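Local atomic coordinates of Pbp related beta-lactamase (Pyrococcus abyssi, PDB entry 2QMI), a protein that probably cleaves peptides as a self-compartmentalizing octameric peptidase related to penicillin-binding proteins and beta-lactamases. Residues Leu288-Gly301 with Thr310-Gly322. Sequence-based numbering, arbitrary orientation.
Sequences LIIYPNFLGEKLVG and TGYIGYIPEKKIG
Val300 and Tyr315 form the hydrogen-bonded pair of a beta hairpin, strands 297-305 and 310-316, in the antiparallel sheet of the beta-lactamase/penicillin-binding-protein fold. Val300 N reaches Tyr315 O at 3.1 Å, and Tyr315 N returns to Val300 O at 2.8 Å; the axes of 297-301 and 310-316 run at 149°, antiparallel with a twist. Beyond this pair Gly301 faces Gly314, and without side chains their CA atoms approach to 3.9 Å. Gly301 leads directly into His302, Ser303 and Gly304, a sequence resembling the K(T/S)G motif of this family.

The two faces are filled differently. On one face, Tyr315 CG sits between its backbone N and carbonyl carbon (chi1 62°), and the ring lies alongside the Val300 side chain, the two pointing the same way. Val300 CB presses on one ring face as a CH-pi contact, 4.0 Å from the centroid and 27° off the normal, while CG1 lies along the CE1-OH side. The Tyr315 hydroxyl is hydrogen-bonded to Glu268, and helix 241-252 covers this face through Leu248 and Ile252.

On the other face Leu299 is the forked bump. Its CD1 meets Ile316 CG1 at 3.7 Å, whereas CD2 lies over the centre of the Phe294 ring and against the rim of one Tyr291 face. Ile316 CD1 closes the Phe294 edge, near the ring plane, 3.9 Å from CD2 of that ring. Beside this cluster Tyr312 arrives from the direction opposite to Tyr291, and its OH donates a weak hydrogen bond, 3.0 Å, to Tyr291 OH; helix 334-345 backs both tyrosines.

At the far end from the 305-310 connection, where residues 317-320 turn toward the next strand, a water accepts from Glu318 N and donates to Lys298 O. Glu297, its chain bent at chi2, crosses Lys319 in a long, weak salt bridge whose shorter leg, OE2 to NZ, is 3.3 Å.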
loop_
_atom_site.group_PDB
_atom_site.type_symbol
_atom_site.label_atom_id
_atom_site.label_comp_id
_atom_site.label_asym_id
_atom_site.label_seq_id
_atom_site.Cartn_x
_atom_site.Cartn_y
_atom_site.Cartn_z
ATOM N N LEU A 288 35.988 -31.388 18.256
ATOM C CA LEU A 288 36.985 -30.332 18.274
ATOM C C LEU A 288 37.551 -30.115 16.877
ATOM O O LEU A 288 37.904 -31.078 16.187
ATOM C CB LEU A 288 38.109 -30.740 19.225
ATOM C CG LEU A 288 38.510 -29.874 20.419
ATOM C CD1 LEU A 288 37.300 -29.274 21.116
ATOM C CD2 LEU A 288 39.322 -30.759 21.375
ATOM N N ILE A 289 37.642 -28.853 16.465
ATOM C CA ILE A 289 38.181 -28.524 15.154
ATOM C C ILE A 289 39.697 -28.355 15.287
ATOM O O ILE A 289 40.187 -27.813 16.283
ATOM C CB ILE A 289 37.541 -27.236 14.602
ATOM C CG1 ILE A 289 36.023 -27.424 14.508
ATOM C CG2 ILE A 289 38.121 -26.906 13.232
ATOM C CD1 ILE A 289 35.273 -26.205 13.990
ATOM N N ILE A 290 40.441 -28.824 14.291
ATOM C CA ILE A 290 41.897 -28.742 14.345
ATOM C C ILE A 290 42.450 -27.743 13.331
ATOM O O ILE A 290 42.104 -27.799 12.156
ATOM C CB ILE A 290 42.509 -30.146 14.098
ATOM C CG1 ILE A 290 41.772 -31.179 14.961
ATOM C CG2 ILE A 290 43.997 -30.157 14.434
ATOM C CD1 ILE A 290 41.725 -30.829 16.448
ATOM N N TYR A 291 43.299 -26.828 13.796
ATOM C CA TYR A 291 43.908 -25.802 12.937
ATOM C C TYR A 291 45.438 -25.952 12.961
ATOM O O TYR A 291 46.103 -25.356 13.801
ATOM C CB TYR A 291 43.567 -24.395 13.450
ATOM C CG TYR A 291 42.096 -24.075 13.660
ATOM C CD1 TYR A 291 41.377 -23.315 12.726
ATOM C CD2 TYR A 291 41.444 -24.449 14.839
ATOM C CE1 TYR A 291 40.051 -22.932 12.974
ATOM C CE2 TYR A 291 40.118 -24.069 15.097
ATOM C CZ TYR A 291 39.434 -23.314 14.166
ATOM O OH TYR A 291 38.145 -22.927 14.446
ATOM N N PRO A 292 46.013 -26.745 12.042
ATOM C CA PRO A 292 47.470 -26.934 12.015
ATOM C C PRO A 292 48.335 -25.750 11.552
ATOM O O PRO A 292 49.508 -25.661 11.913
ATOM C CB PRO A 292 47.636 -28.162 11.123
ATOM C CG PRO A 292 46.474 -28.055 10.185
ATOM C CD PRO A 292 45.348 -27.672 11.109
ATOM N N ASN A 293 47.758 -24.841 10.774
ATOM C CA ASN A 293 48.496 -23.688 10.261
ATOM C C ASN A 293 47.938 -22.345 10.738
ATOM O O ASN A 293 47.642 -21.468 9.929
ATOM C CB ASN A 293 48.485 -23.727 8.731
ATOM C CG ASN A 293 49.053 -25.021 8.183
ATOM O OD1 ASN A 293 48.496 -25.621 7.256
ATOM N ND2 ASN A 293 50.177 -25.457 8.749
ATOM N N PHE A 294 47.802 -22.184 12.049
ATOM C CA PHE A 294 47.273 -20.941 12.608
ATOM C C PHE A 294 48.392 -20.027 13.098
ATOM O O PHE A 294 48.771 -20.080 14.270
ATOM C CB PHE A 294 46.331 -21.240 13.777
ATOM C CG PHE A 294 45.761 -20.007 14.424
ATOM C CD1 PHE A 294 44.795 -19.246 13.772
ATOM C CD2 PHE A 294 46.204 -19.596 15.677
ATOM C CE1 PHE A 294 44.279 -18.094 14.358
ATOM C CE2 PHE A 294 45.694 -18.443 16.272
ATOM C CZ PHE A 294 44.727 -17.692 15.608
ATOM N N LEU A 295 48.913 -19.186 12.206
ATOM C CA LEU A 295 49.988 -18.268 12.569
ATOM C C LEU A 295 51.173 -19.036 13.135
ATOM O O LEU A 295 51.720 -18.677 14.176
ATOM C CB LEU A 295 49.491 -17.238 13.597
ATOM C CG LEU A 295 48.515 -16.165 13.088
ATOM C CD1 LEU A 295 47.264 -16.831 12.553
ATOM C CD2 LEU A 295 48.159 -15.191 14.214
ATOM N N GLY A 296 51.561 -20.102 12.439
ATOM C CA GLY A 296 52.684 -20.914 12.875
ATOM C C GLY A 296 52.438 -21.746 14.123
ATOM O O GLY A 296 53.389 -22.229 14.735
ATOM N N GLU A 297 51.175 -21.913 14.512
ATOM C CA GLU A 297 50.836 -22.703 15.693
ATOM C C GLU A 297 49.723 -23.711 15.396
ATOM O O GLU A 297 49.028 -23.611 14.373
ATOM C CB GLU A 297 50.360 -21.788 16.819
ATOM C CG GLU A 297 51.321 -20.685 17.218
ATOM C CD GLU A 297 52.620 -21.215 17.797
ATOM O OE1 GLU A 297 52.616 -22.308 18.415
ATOM O OE2 GLU A 297 53.649 -20.525 17.647
ATOM N N LYS A 298 49.561 -24.688 16.285
ATOM C CA LYS A 298 48.492 -25.674 16.134
ATOM C C LYS A 298 47.356 -25.211 17.045
ATOM O O LYS A 298 47.504 -25.190 18.269
ATOM C CB LYS A 298 48.943 -27.071 16.567
ATOM C CG LYS A 298 47.900 -28.148 16.256
ATOM C CD LYS A 298 48.152 -29.453 17.001
ATOM C CE LYS A 298 47.106 -30.497 16.617
ATOM N NZ LYS A 298 47.237 -31.761 17.401
ATOM N N LEU A 299 46.233 -24.829 16.442
ATOM C CA LEU A 299 45.072 -24.353 17.192
ATOM C C LEU A 299 43.986 -25.418 17.362
ATOM O O LEU A 299 43.741 -26.233 16.473
ATOM C CB LEU A 299 44.471 -23.126 16.489
ATOM C CG LEU A 299 43.197 -22.499 17.070
ATOM C CD1 LEU A 299 43.500 -21.846 18.403
ATOM C CD2 LEU A 299 42.650 -21.465 16.092
ATOM N N VAL A 300 43.334 -25.404 18.518
ATOM C CA VAL A 300 42.260 -26.351 18.786
ATOM C C VAL A 300 41.088 -25.562 19.345
ATOM O O VAL A 300 41.247 -24.798 20.295
ATOM C CB VAL A 300 42.695 -27.433 19.801
ATOM C CG1 VAL A 300 41.543 -28.386 20.073
ATOM C CG2 VAL A 300 43.889 -28.209 19.251
ATOM N N GLY A 301 39.917 -25.732 18.745
ATOM C CA GLY A 301 38.749 -25.010 19.213
ATOM C C GLY A 301 37.471 -25.470 18.538
ATOM O O GLY A 301 37.486 -26.389 17.713
ATOM N N THR A 310 25.707 -17.316 20.701
ATOM C CA THR A 310 26.807 -17.923 19.950
ATOM C C THR A 310 28.057 -17.891 20.823
ATOM O O THR A 310 28.125 -17.134 21.786
ATOM C CB THR A 310 27.114 -17.191 18.608
ATOM O OG1 THR A 310 27.581 -15.864 18.869
ATOM C CG2 THR A 310 25.873 -17.137 17.730
ATOM N N GLY A 311 29.040 -18.721 20.492
ATOM C CA GLY A 311 30.253 -18.745 21.283
ATOM C C GLY A 311 31.412 -19.447 20.607
ATOM O O GLY A 311 31.268 -20.003 19.516
ATOM N N TYR A 312 32.569 -19.409 21.262
ATOM C CA TYR A 312 33.769 -20.050 20.748
ATOM C C TYR A 312 34.800 -20.220 21.860
ATOM O O TYR A 312 34.923 -19.373 22.742
ATOM C CB TYR A 312 34.394 -19.212 19.634
ATOM C CG TYR A 312 35.573 -19.876 18.966
ATOM C CD1 TYR A 312 35.385 -20.846 17.980
ATOM C CD2 TYR A 312 36.883 -19.550 19.330
ATOM C CE1 TYR A 312 36.465 -21.472 17.369
ATOM C CE2 TYR A 312 37.971 -20.173 18.728
ATOM C CZ TYR A 312 37.757 -21.131 17.746
ATOM O OH TYR A 312 38.826 -21.745 17.134
ATOM N N ILE A 313 35.521 -21.334 21.823
ATOM C CA ILE A 313 36.578 -21.591 22.784
ATOM C C ILE A 313 37.721 -22.119 21.938
ATOM O O ILE A 313 37.495 -22.784 20.929
ATOM C CB ILE A 313 36.204 -22.664 23.868
ATOM C CG1 ILE A 313 36.021 -24.037 23.219
ATOM C CG2 ILE A 313 34.958 -22.231 24.640
ATOM C CD1 ILE A 313 35.908 -25.167 24.224
ATOM N N GLY A 314 38.943 -21.794 22.335
ATOM C CA GLY A 314 40.105 -22.248 21.597
ATOM C C GLY A 314 41.339 -22.152 22.472
ATOM O O GLY A 314 41.392 -21.351 23.404
ATOM N N TYR A 315 42.332 -22.976 22.177
ATOM C CA TYR A 315 43.566 -22.974 22.944
ATOM C C TYR A 315 44.726 -23.506 22.110
ATOM O O TYR A 315 44.535 -24.233 21.137
ATOM C CB TYR A 315 43.402 -23.821 24.217
ATOM C CG TYR A 315 43.105 -25.294 23.970
ATOM C CD1 TYR A 315 41.844 -25.718 23.525
ATOM C CD2 TYR A 315 44.092 -26.259 24.157
ATOM C CE1 TYR A 315 41.581 -27.070 23.271
ATOM C CE2 TYR A 315 43.842 -27.606 23.905
ATOM C CZ TYR A 315 42.586 -28.007 23.461
ATOM O OH TYR A 315 42.364 -29.345 23.198
ATOM N N ILE A 316 45.933 -23.122 22.496
ATOM C CA ILE A 316 47.132 -23.560 21.805
ATOM C C ILE A 316 48.041 -24.150 22.875
ATOM O O ILE A 316 48.810 -23.434 23.512
ATOM C CB ILE A 316 47.812 -22.371 21.088
ATOM C CG1 ILE A 316 46.833 -21.778 20.068
ATOM C CG2 ILE A 316 49.108 -22.832 20.410
ATOM C CD1 ILE A 316 47.361 -20.592 19.286
ATOM N N PRO A 317 47.941 -25.475 23.095
ATOM C CA PRO A 317 48.719 -26.233 24.083
ATOM C C PRO A 317 50.200 -25.899 24.057
ATOM O O PRO A 317 50.821 -25.742 25.109
ATOM C CB PRO A 317 48.454 -27.682 23.690
ATOM C CG PRO A 317 47.085 -27.628 23.153
ATOM C CD PRO A 317 47.127 -26.396 22.282
ATOM N N GLU A 318 50.760 -25.802 22.855
ATOM C CA GLU A 318 52.176 -25.476 22.694
ATOM C C GLU A 318 52.591 -24.210 23.436
ATOM O O GLU A 318 53.625 -24.184 24.097
ATOM C CB GLU A 318 52.517 -25.308 21.212
ATOM C CG GLU A 318 52.780 -26.614 20.465
ATOM C CD GLU A 318 54.119 -27.226 20.825
ATOM O OE1 GLU A 318 54.497 -28.238 20.183
ATOM O OE2 GLU A 318 54.792 -26.700 21.745
ATOM N N LYS A 319 51.789 -23.157 23.311
ATOM C CA LYS A 319 52.084 -21.878 23.949
ATOM C C LYS A 319 51.309 -21.704 25.247
ATOM O O LYS A 319 51.410 -20.670 25.906
ATOM C CB LYS A 319 51.740 -20.730 22.993
ATOM C CG LYS A 319 52.672 -20.607 21.790
ATOM C CD LYS A 319 54.076 -20.158 22.217
ATOM C CE LYS A 319 55.037 -20.072 21.030
ATOM N NZ LYS A 319 55.275 -21.414 20.396
ATOM N N LYS A 320 50.528 -22.720 25.597
ATOM C CA LYS A 320 49.717 -22.707 26.808
ATOM C C LYS A 320 48.777 -21.513 26.936
ATOM O O LYS A 320 48.632 -20.931 28.007
ATOM C CB LYS A 320 50.613 -22.811 28.039
ATOM C CG LYS A 320 51.117 -24.228 28.271
ATOM C CD LYS A 320 51.946 -24.333 29.534
ATOM C CE LYS A 320 53.241 -23.528 29.407
ATOM N NZ LYS A 320 54.069 -23.655 30.638
ATOM N N ILE A 321 48.122 -21.168 25.837
ATOM C CA ILE A 321 47.185 -20.056 25.836
ATOM C C ILE A 321 45.808 -20.549 25.386
ATOM O O ILE A 321 45.692 -21.586 24.732
ATOM C CB ILE A 321 47.684 -18.917 24.903
ATOM C CG1 ILE A 321 48.151 -19.505 23.568
ATOM C CG2 ILE A 321 48.823 -18.139 25.591
ATOM C CD1 ILE A 321 48.596 -18.477 22.552
ATOM N N GLY A 322 44.764 -19.813 25.751
ATOM C CA GLY A 322 43.419 -20.208 25.373
ATOM C C GLY A 322 42.459 -19.052 25.537
ATOM O O GLY A 322 42.704 -18.158 26.342
HETATM O O HOH W 1 49.682 -26.317 20.048
#